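Local coordinates for protein with a SET domain within carboxy region (Cryptosporidium parvum, PDB 4LDG) that is probably a histone H4K20 methyltransferase, represented here by the carboxy-terminal part that carries its SET domain, at residues E135-T140 against F163-K168; P228-K233 against L243-K248; V152-L157 against R249-G254. All coordinates share one frame; numbering follows the deposited sequence.

Contact 1 (E135-T140 against F163-K168); sequences EIHSCT and FVLEYK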
loop_
_atom_site.group_PDB
_atom_site.type_symbol
_atom_site.label_atom_id
_atom_site.label_comp_id
_atom_site.label_asym_id
_atom_site.label_seq_id
_atom_site.Cartn_x
_atom_site.Cartn_y
_atom_site.Cartn_z
ATOM N N GLU A 135 -1.930 0.893 -10.164
ATOM C CA GLU A 135 -1.024 -0.006 -9.438
ATOM C C GLU A 135 0.340 0.604 -9.182
ATOM O O GLU A 135 1.350 -0.059 -9.333
ATOM C CB GLU A 135 -0.860 -1.350 -10.161
ATOM C CG GLU A 135 -2.151 -2.103 -10.433
ATOM C CD GLU A 135 -2.694 -2.866 -9.232
ATOM O OE1 GLU A 135 -2.086 -2.827 -8.129
ATOM O OE2 GLU A 135 -3.750 -3.524 -9.388
ATOM N N ILE A 136 0.367 1.861 -8.787
ATOM C CA ILE A 136 1.600 2.503 -8.384
ATOM C C ILE A 136 1.748 2.268 -6.882
ATOM O O ILE A 136 0.769 2.398 -6.153
ATOM C CB ILE A 136 1.568 4.030 -8.585
ATOM C CG1 ILE A 136 1.029 4.420 -9.953
ATOM C CG2 ILE A 136 2.956 4.631 -8.364
ATOM C CD1 ILE A 136 1.972 4.130 -11.074
ATOM N N HIS A 137 2.952 1.933 -6.423
ATOM C CA HIS A 137 3.212 1.788 -4.974
ATOM C C HIS A 137 4.622 2.191 -4.623
ATOM O O HIS A 137 5.485 2.317 -5.491
ATOM C CB HIS A 137 2.932 0.364 -4.471
ATOM C CG HIS A 137 3.395 -0.701 -5.401
ATOM N ND1 HIS A 137 2.523 -1.454 -6.163
ATOM C CD2 HIS A 137 4.641 -1.113 -5.733
ATOM C CE1 HIS A 137 3.211 -2.287 -6.922
ATOM N NE2 HIS A 137 4.497 -2.104 -6.678
ATOM N N SER A 138 4.856 2.420 -3.340
ATOM C CA SER A 138 6.215 2.653 -2.868
ATOM C C SER A 138 6.965 1.357 -3.069
ATOM O O SER A 138 6.358 0.289 -3.185
ATOM C CB SER A 138 6.223 3.069 -1.394
ATOM O OG SER A 138 5.765 4.417 -1.264
ATOM N N CYS A 139 8.283 1.456 -3.146
ATOM C CA CYS A 139 9.151 0.283 -3.284
ATOM C C CYS A 139 9.339 -0.296 -1.872
ATOM O O CYS A 139 9.827 0.389 -0.960
ATOM C CB CYS A 139 10.468 0.721 -3.918
ATOM S SG CYS A 139 11.776 -0.518 -3.977
ATOM N N THR A 140 8.838 -1.507 -1.669
ATOM C CA THR A 140 9.040 -2.231 -0.416
ATOM C C THR A 140 9.710 -3.592 -0.631
ATOM O O THR A 140 9.768 -4.094 -1.752
ATOM C CB THR A 140 7.709 -2.516 0.286
ATOM O OG1 THR A 140 6.953 -3.429 -0.501
ATOM C CG2 THR A 140 6.921 -1.245 0.515
ATOM N N PHE A 163 1.849 7.676 -1.285
ATOM C CA PHE A 163 1.093 6.423 -1.352
ATOM C C PHE A 163 2.075 5.309 -1.046
ATOM O O PHE A 163 3.104 5.206 -1.715
ATOM C CB PHE A 163 0.484 6.228 -2.743
ATOM C CG PHE A 163 -0.464 5.058 -2.843
ATOM C CD1 PHE A 163 -1.811 5.218 -2.563
ATOM C CD2 PHE A 163 -0.007 3.800 -3.238
ATOM C CE1 PHE A 163 -2.690 4.138 -2.637
ATOM C CE2 PHE A 163 -0.869 2.708 -3.318
ATOM C CZ PHE A 163 -2.211 2.873 -2.998
ATOM N N VAL A 164 1.776 4.454 -0.058
ATOM C CA VAL A 164 2.690 3.329 0.226
ATOM C C VAL A 164 2.222 2.041 -0.461
ATOM O O VAL A 164 2.874 1.530 -1.388
ATOM C CB VAL A 164 2.913 3.200 1.741
ATOM C CG1 VAL A 164 3.814 2.024 2.087
ATOM C CG2 VAL A 164 3.528 4.488 2.276
ATOM N N LEU A 165 1.068 1.534 -0.042
ATOM C CA LEU A 165 0.552 0.261 -0.554
ATOM C C LEU A 165 -0.929 0.254 -0.336
ATOM O O LEU A 165 -1.425 0.889 0.620
ATOM C CB LEU A 165 1.110 -0.914 0.255
ATOM C CG LEU A 165 2.572 -1.324 0.121
ATOM C CD1 LEU A 165 2.924 -2.286 1.253
ATOM C CD2 LEU A 165 2.869 -1.956 -1.235
ATOM N N GLU A 166 -1.649 -0.493 -1.159
ATOM C CA GLU A 166 -3.064 -0.684 -0.897
ATOM C C GLU A 166 -3.166 -1.862 0.051
ATOM O O GLU A 166 -2.389 -2.789 -0.058
ATOM C CB GLU A 166 -3.856 -0.950 -2.177
ATOM C CG GLU A 166 -5.346 -1.134 -1.927
ATOM C CD GLU A 166 -6.172 -1.414 -3.167
ATOM O OE1 GLU A 166 -5.636 -1.355 -4.295
ATOM O OE2 GLU A 166 -7.384 -1.690 -3.005
ATOM N N TYR A 167 -4.113 -1.816 0.984
ATOM C CA TYR A 167 -4.428 -2.989 1.780
ATOM C C TYR A 167 -5.418 -3.827 0.976
ATOM O O TYR A 167 -6.619 -3.598 1.017
ATOM C CB TYR A 167 -5.007 -2.599 3.132
ATOM C CG TYR A 167 -4.979 -3.724 4.146
ATOM C CD1 TYR A 167 -3.902 -3.859 5.007
ATOM C CD2 TYR A 167 -6.002 -4.655 4.231
ATOM C CE1 TYR A 167 -3.844 -4.880 5.937
ATOM C CE2 TYR A 167 -5.952 -5.690 5.162
ATOM C CZ TYR A 167 -4.862 -5.789 6.013
ATOM O OH TYR A 167 -4.773 -6.765 6.958
ATOM N N LYS A 168 -4.898 -4.771 0.214
ATOM C CA LYS A 168 -5.707 -5.630 -0.648
ATOM C C LYS A 168 -6.216 -6.891 0.015
ATOM O O LYS A 168 -5.548 -7.465 0.864
ATOM C CB LYS A 168 -4.876 -6.044 -1.850
ATOM C CG LYS A 168 -4.592 -4.893 -2.793
ATOM C CD LYS A 168 -3.577 -5.266 -3.844
ATOM C CE LYS A 168 -3.699 -4.298 -4.989
ATOM N NZ LYS A 168 -2.450 -4.274 -5.798
#
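In this SET domain the loop 135-140, on its way from helix 121-134 to strand 140-143, crosses an edge strand of the three-stranded antiparallel sheet at about a right angle (101° between the end-to-end directions). Ser138 sits at the crossing and holds two consecutive carbonyls of residues 163-168 at once. Its backbone N donates to Val164 O at 2.9 Å, while OG, turned anti to its own carbonyl carbon and so lying beside N, donates to Phe163 O at 2.8 Å. Each donor lies in the carbonyl plane on a lone pair, at the same C=O...donor angle of 137°. Val164 and Leu165 both bond to Phe245 on the next strand, consistent with a beta bulge that leaves Val164 O available to the loop.

Two side chains flank this double grip. Phe163, with CG anti to its backbone N, swings its ring back under the loop: CA of His137 stands at the ring edge, and CE2 comes within 3.3 Å of Ile136 O. Phe163 also touches Cys131 and Ile132 of helix 121-134, and its ring meets that of Phe244. His137 does the opposite. Its CB rests 3.3 Å from Val164 O, but CG takes the crowded position between N and the carbonyl carbon (chi1 41°), and the imidazole leads away from the strand. Further along, Thr140 CG2 and Leu165 CD1 meet tip to tip at 4.2 Å.

Glu135 leaves the helix through a Schellman motif, its chain bent at chi2. The extended Lys168 crosses it obliquely in a salt bridge, and the lysine charge probably eases the repulsion between Glu135 and nearby Glu166, which is itself paired with Arg242. In that bridge Lys168 NZ lies 2.8 Å from Glu135 OE1, on the syn lone pair.

Contact 2 (P228-K233 against L243-K248); sequences PNIITK and LFFVSK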
loop_
_atom_site.group_PDB
_atom_site.type_symbol
_atom_site.label_atom_id
_atom_site.label_comp_id
_atom_site.label_asym_id
_atom_site.label_seq_id
_atom_site.Cartn_x
_atom_site.Cartn_y
_atom_site.Cartn_z
ATOM N N PRO A 228 4.532 3.970 15.014
ATOM C CA PRO A 228 4.069 3.711 13.649
ATOM C C PRO A 228 4.616 4.746 12.709
ATOM O O PRO A 228 4.878 5.895 13.128
ATOM C CB PRO A 228 2.558 3.833 13.755
ATOM C CG PRO A 228 2.342 4.773 14.883
ATOM C CD PRO A 228 3.488 4.607 15.836
ATOM N N ASN A 229 4.808 4.352 11.456
ATOM C CA ASN A 229 5.239 5.336 10.469
ATOM C C ASN A 229 4.342 5.459 9.257
ATOM O O ASN A 229 4.666 6.223 8.362
ATOM C CB ASN A 229 6.679 5.104 10.065
ATOM C CG ASN A 229 6.923 3.726 9.521
ATOM O OD1 ASN A 229 6.008 3.002 9.146
ATOM N ND2 ASN A 229 8.194 3.366 9.452
ATOM N N ILE A 230 3.223 4.715 9.253
ATOM C CA ILE A 230 2.190 4.854 8.250
ATOM C C ILE A 230 0.819 4.899 8.905
ATOM O O ILE A 230 0.672 4.516 10.053
ATOM C CB ILE A 230 2.225 3.735 7.234
ATOM C CG1 ILE A 230 1.924 2.388 7.886
ATOM C CG2 ILE A 230 3.582 3.678 6.558
ATOM C CD1 ILE A 230 1.982 1.249 6.887
ATOM N N ILE A 231 -0.148 5.434 8.168
ATOM C CA ILE A 231 -1.543 5.506 8.560
ATOM C C ILE A 231 -2.424 5.106 7.373
ATOM O O ILE A 231 -1.965 5.068 6.246
ATOM C CB ILE A 231 -1.958 6.923 8.979
ATOM C CG1 ILE A 231 -1.681 7.937 7.873
ATOM C CG2 ILE A 231 -1.227 7.336 10.241
ATOM C CD1 ILE A 231 -2.265 9.319 8.179
ATOM N N THR A 232 -3.697 4.861 7.624
ATOM C CA THR A 232 -4.607 4.462 6.555
ATOM C C THR A 232 -5.508 5.598 6.086
ATOM O O THR A 232 -5.737 6.584 6.783
ATOM C CB THR A 232 -5.475 3.274 6.982
ATOM O OG1 THR A 232 -6.010 3.536 8.274
ATOM C CG2 THR A 232 -4.648 2.006 7.025
ATOM N N LYS A 233 -5.981 5.442 4.864
ATOM C CA LYS A 233 -6.933 6.333 4.255
ATOM C C LYS A 233 -7.821 5.472 3.387
ATOM O O LYS A 233 -7.476 4.341 3.080
ATOM C CB LYS A 233 -6.216 7.407 3.434
ATOM C CG LYS A 233 -5.679 8.498 4.321
ATOM C CD LYS A 233 -4.998 9.596 3.535
ATOM C CE LYS A 233 -4.447 10.707 4.444
ATOM N NZ LYS A 233 -5.272 11.007 5.657
ATOM N N LEU A 243 -8.772 0.730 0.576
ATOM C CA LEU A 243 -8.046 1.080 1.789
ATOM C C LEU A 243 -6.556 1.019 1.484
ATOM O O LEU A 243 -6.066 0.024 0.903
ATOM C CB LEU A 243 -8.419 0.091 2.906
ATOM C CG LEU A 243 -7.744 0.146 4.294
ATOM C CD1 LEU A 243 -8.138 1.412 5.050
ATOM C CD2 LEU A 243 -8.123 -1.088 5.098
ATOM N N PHE A 244 -5.836 2.070 1.891
ATOM C CA PHE A 244 -4.418 2.182 1.588
ATOM C C PHE A 244 -3.640 2.899 2.664
ATOM O O PHE A 244 -4.207 3.653 3.506
ATOM C CB PHE A 244 -4.164 2.869 0.211
ATOM C CG PHE A 244 -4.643 4.312 0.116
ATOM C CD1 PHE A 244 -3.761 5.369 0.216
ATOM C CD2 PHE A 244 -5.976 4.599 -0.085
ATOM C CE1 PHE A 244 -4.209 6.685 0.131
ATOM C CE2 PHE A 244 -6.433 5.903 -0.165
ATOM C CZ PHE A 244 -5.555 6.948 -0.062
ATOM N N PHE A 245 -2.326 2.656 2.622
ATOM C CA PHE A 245 -1.393 3.256 3.560
ATOM C C PHE A 245 -0.710 4.457 2.933
ATOM O O PHE A 245 -0.384 4.444 1.745
ATOM C CB PHE A 245 -0.335 2.241 3.909
ATOM C CG PHE A 245 -0.837 1.106 4.745
ATOM C CD1 PHE A 245 -1.269 1.324 6.027
ATOM C CD2 PHE A 245 -0.817 -0.196 4.253
ATOM C CE1 PHE A 245 -1.677 0.271 6.811
ATOM C CE2 PHE A 245 -1.232 -1.244 5.025
ATOM C CZ PHE A 245 -1.660 -1.007 6.307
ATOM N N VAL A 246 -0.523 5.506 3.723
ATOM C CA VAL A 246 0.369 6.600 3.347
ATOM C C VAL A 246 1.344 6.827 4.478
ATOM O O VAL A 246 1.049 6.515 5.618
ATOM C CB VAL A 246 -0.389 7.895 3.034
ATOM C CG1 VAL A 246 -1.360 7.668 1.889
ATOM C CG2 VAL A 246 -1.144 8.404 4.231
ATOM N N SER A 247 2.521 7.344 4.157
ATOM C CA SER A 247 3.554 7.554 5.152
ATOM C C SER A 247 3.245 8.769 6.015
ATOM O O SER A 247 2.723 9.757 5.532
ATOM C CB SER A 247 4.894 7.757 4.459
ATOM O OG SER A 247 4.817 8.862 3.565
ATOM N N LYS A 248 3.605 8.701 7.292
ATOM C CA LYS A 248 3.411 9.818 8.205
ATOM C C LYS A 248 4.580 10.772 8.161
ATOM O O LYS A 248 4.507 11.882 8.679
ATOM C CB LYS A 248 3.323 9.328 9.632
ATOM C CG LYS A 248 2.246 8.307 9.884
ATOM C CD LYS A 248 2.225 7.991 11.372
ATOM C CE LYS A 248 1.944 9.239 12.176
ATOM N NZ LYS A 248 1.394 8.807 13.466
HETATM O O HOH W 1 4.395 8.001 14.762
#
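Ile231 O is gripped twice: Val246 N donates to it at 2.9 Å, nearly along the C=O axis, and the CA-H of Phe245 adds a weaker contact. Ile231 N returns a bond to Val246 O, making a hydrogen-bonded antiparallel pair; Lys233 and Phe244 form the next one in the hairpin of strands 230-237 and 240-247. Where the ladder ends, Lys248 N reaches Asn229 O almost straight (175°) but from above the carbonyl plane.

On one face of the hairpin, Ile230 CD1 lies 3.3 Å above the Phe245 ring plane, offset toward the rim. Thr232 runs alongside the same ring, its CG2 3.4 Å from Phe245 CE1, and Phe259 meets the ring edge-to-face. On the other face Lys233 CB sits over the Phe244 ring, 4.0 Å from its centroid, and Ile231 CG1 crosses obliquely to Val246 CG2. Lys248 bends at chi3, its CG 3.6 Å from Ile231 CG2. A water donates to Pro228 O and accepts a weak bond from Lys248 NZ. Backbone groups facing the partner strand are thus paired across the ladder, while Phe245 bonds outward to Val164 and Leu165; side-chain cohesion on both faces rests on CH-pi and aliphatic packing.

Contact 3 (V152-L157 against R249-G254); sequences VIAGSL and RDIICG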
loop_
_atom_site.group_PDB
_atom_site.type_symbol
_atom_site.label_atom_id
_atom_site.label_comp_id
_atom_site.label_asym_id
_atom_site.label_seq_id
_atom_site.Cartn_x
_atom_site.Cartn_y
_atom_site.Cartn_z
ATOM N N VAL A 152 8.190 -5.858 6.701
ATOM C CA VAL A 152 8.136 -5.108 5.465
ATOM C C VAL A 152 8.992 -3.875 5.685
ATOM O O VAL A 152 8.832 -3.151 6.672
ATOM C CB VAL A 152 6.679 -4.741 5.100
ATOM C CG1 VAL A 152 6.625 -4.003 3.784
ATOM C CG2 VAL A 152 5.825 -6.004 5.005
ATOM N N ILE A 153 9.930 -3.659 4.774
ATOM C CA ILE A 153 10.825 -2.532 4.857
ATOM C C ILE A 153 10.722 -1.684 3.608
ATOM O O ILE A 153 10.310 -2.167 2.530
ATOM C CB ILE A 153 12.296 -2.978 5.003
ATOM C CG1 ILE A 153 12.722 -3.877 3.830
ATOM C CG2 ILE A 153 12.531 -3.696 6.333
ATOM C CD1 ILE A 153 14.235 -4.057 3.695
ATOM N N ALA A 154 11.135 -0.424 3.752
ATOM C CA ALA A 154 11.251 0.473 2.623
ATOM C C ALA A 154 12.444 0.038 1.777
ATOM O O ALA A 154 13.526 -0.147 2.313
ATOM C CB ALA A 154 11.445 1.899 3.104
ATOM N N GLY A 155 12.227 -0.142 0.474
ATOM C CA GLY A 155 13.276 -0.440 -0.483
ATOM C C GLY A 155 14.003 0.799 -0.957
ATOM O O GLY A 155 15.084 0.704 -1.529
ATOM N N SER A 156 13.410 1.961 -0.727
ATOM C CA SER A 156 14.079 3.247 -0.965
ATOM C C SER A 156 13.303 4.301 -0.199
ATOM O O SER A 156 12.293 3.983 0.443
ATOM C CB SER A 156 14.107 3.586 -2.445
ATOM O OG SER A 156 12.779 3.635 -2.912
ATOM N N LEU A 157 13.767 5.543 -0.240
ATOM C CA LEU A 157 13.088 6.643 0.456
ATOM C C LEU A 157 11.589 6.658 0.168
ATOM O O LEU A 157 11.162 6.592 -0.980
ATOM C CB LEU A 157 13.674 7.988 0.027
ATOM C CG LEU A 157 13.145 9.273 0.687
ATOM C CD1 LEU A 157 13.228 9.265 2.215
ATOM C CD2 LEU A 157 13.954 10.447 0.146
ATOM N N ARG A 249 5.673 10.317 7.569
ATOM C CA ARG A 249 6.889 11.091 7.509
ATOM C C ARG A 249 7.808 10.418 6.513
ATOM O O ARG A 249 7.493 9.366 5.972
ATOM C CB ARG A 249 7.536 11.118 8.900
ATOM C CG ARG A 249 7.729 9.743 9.497
ATOM C CD ARG A 249 8.812 9.742 10.559
ATOM N NE ARG A 249 8.951 8.435 11.204
ATOM C CZ ARG A 249 9.711 7.420 10.774
ATOM N NH1 ARG A 249 10.455 7.509 9.674
ATOM N NH2 ARG A 249 9.733 6.294 11.476
ATOM N N ASP A 250 8.949 11.022 6.266
ATOM C CA ASP A 250 9.980 10.377 5.480
ATOM C C ASP A 250 10.377 9.088 6.166
ATOM O O ASP A 250 10.719 9.099 7.324
ATOM C CB ASP A 250 11.188 11.312 5.330
ATOM C CG ASP A 250 10.909 12.504 4.376
ATOM O OD1 ASP A 250 9.763 12.685 3.909
ATOM O OD2 ASP A 250 11.854 13.270 4.084
ATOM N N ILE A 251 10.260 7.981 5.448
ATOM C CA ILE A 251 10.704 6.677 5.886
ATOM C C ILE A 251 11.970 6.379 5.064
ATOM O O ILE A 251 11.914 6.379 3.827
ATOM C CB ILE A 251 9.634 5.613 5.593
ATOM C CG1 ILE A 251 8.335 5.936 6.328
ATOM C CG2 ILE A 251 10.097 4.224 5.982
ATOM C CD1 ILE A 251 7.218 4.975 5.999
ATOM N N ILE A 252 13.106 6.155 5.735
ATOM C CA ILE A 252 14.334 5.916 4.997
ATOM C C ILE A 252 14.445 4.477 4.547
ATOM O O ILE A 252 13.757 3.574 5.045
ATOM C CB ILE A 252 15.626 6.349 5.733
ATOM C CG1 ILE A 252 15.907 5.457 6.935
ATOM C CG2 ILE A 252 15.538 7.825 6.118
ATOM C CD1 ILE A 252 17.217 5.767 7.615
ATOM N N CYS A 253 15.288 4.317 3.541
ATOM C CA CYS A 253 15.645 3.045 2.967
ATOM C C CYS A 253 16.106 2.080 4.062
ATOM O O CYS A 253 16.900 2.456 4.921
ATOM C CB CYS A 253 16.770 3.289 1.952
ATOM S SG CYS A 253 17.424 1.807 1.178
ATOM N N GLY A 254 15.586 0.851 4.034
ATOM C CA GLY A 254 15.896 -0.158 5.042
ATOM C C GLY A 254 14.986 -0.164 6.273
ATOM O O GLY A 254 14.895 -1.148 6.991
#
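Ala154 CB overlaps the backbone of the loop that follows the long hairpin, lying 3.5 Å from Ile252 O and 3.9 Å from Ile251 CG2. The latter branch is anti to its own backbone N, which sets it against the small methyl. The carbonyl of the same residue, Ala154 O, accepts the N-H of Gly254 at 2.9 Å, in the carbonyl plane and fairly straight (162°). It is the one hydrogen bond between residues 152-157 and 249-254; the rest is packing.

Gly254 adopts a positive phi of 89°, a conformation in which a side chain would collide with the preceding carbonyl oxygen. The turn brings its own O to 3.5 Å from Ile153 CG2, so that Ile153 and Ala154 touch consecutive parts of the loop. Cys253 packs across the bend after the strand: its SG, anti to the backbone N, comes 3.7 Å from Gly155 O, and its CB faces Ser156 CA at 4.0 Å. Leu157 starts out heading away from the loop, yet with CG anti to N the side chain doubles back, and CD1 arrives 3.6 Å from Ile251 O.

The start of the loop is shaped by its own polar groups. Arg249 NH1 donates in its guanidinium plane to Asp250 O at 2.8 Å, and NH2 of the same group forms a salt bridge to Glu255, which also accepts the N-H of Ile252. Asp250 OD1 takes the backbone N of Lys160, tying the loop to the chain beyond Leu157. Backbone bonds of Ala154 to Glu255 and of Val152 to Leu257 continue the association, a pairing of the hairpin of strands 140-143 and 151-154, at the start of the SET fold, with the Gly-Glu-Glu-Leu segment near the carboxy end that is characteristic of that fold.

Overall arrangement
The three contacts form a continuous path through the SET domain, with centres 10 to 13 Å apart. Contacts 1 and 2 share a sheet: strand 163-166 borders strand 240-247, and Val164 N lies 2.8 Å from Phe245 O, a probable hydrogen bond. Contacts 1 and 3 meet next to the small hairpin of strands 140-143 and 151-154, where Cys139 O and Gly155 N, 2.8 Å apart, make a probable hydrogen bond. Contact 3 takes over where contact 2 ends, as residue 249 follows 248; there Ile251 CD1 packs 3.7 Å from Asn229 O. Contact 2 closes locally within the chain, whereas contact 3 spans 91 intervening residues and brings distant parts of the domain together.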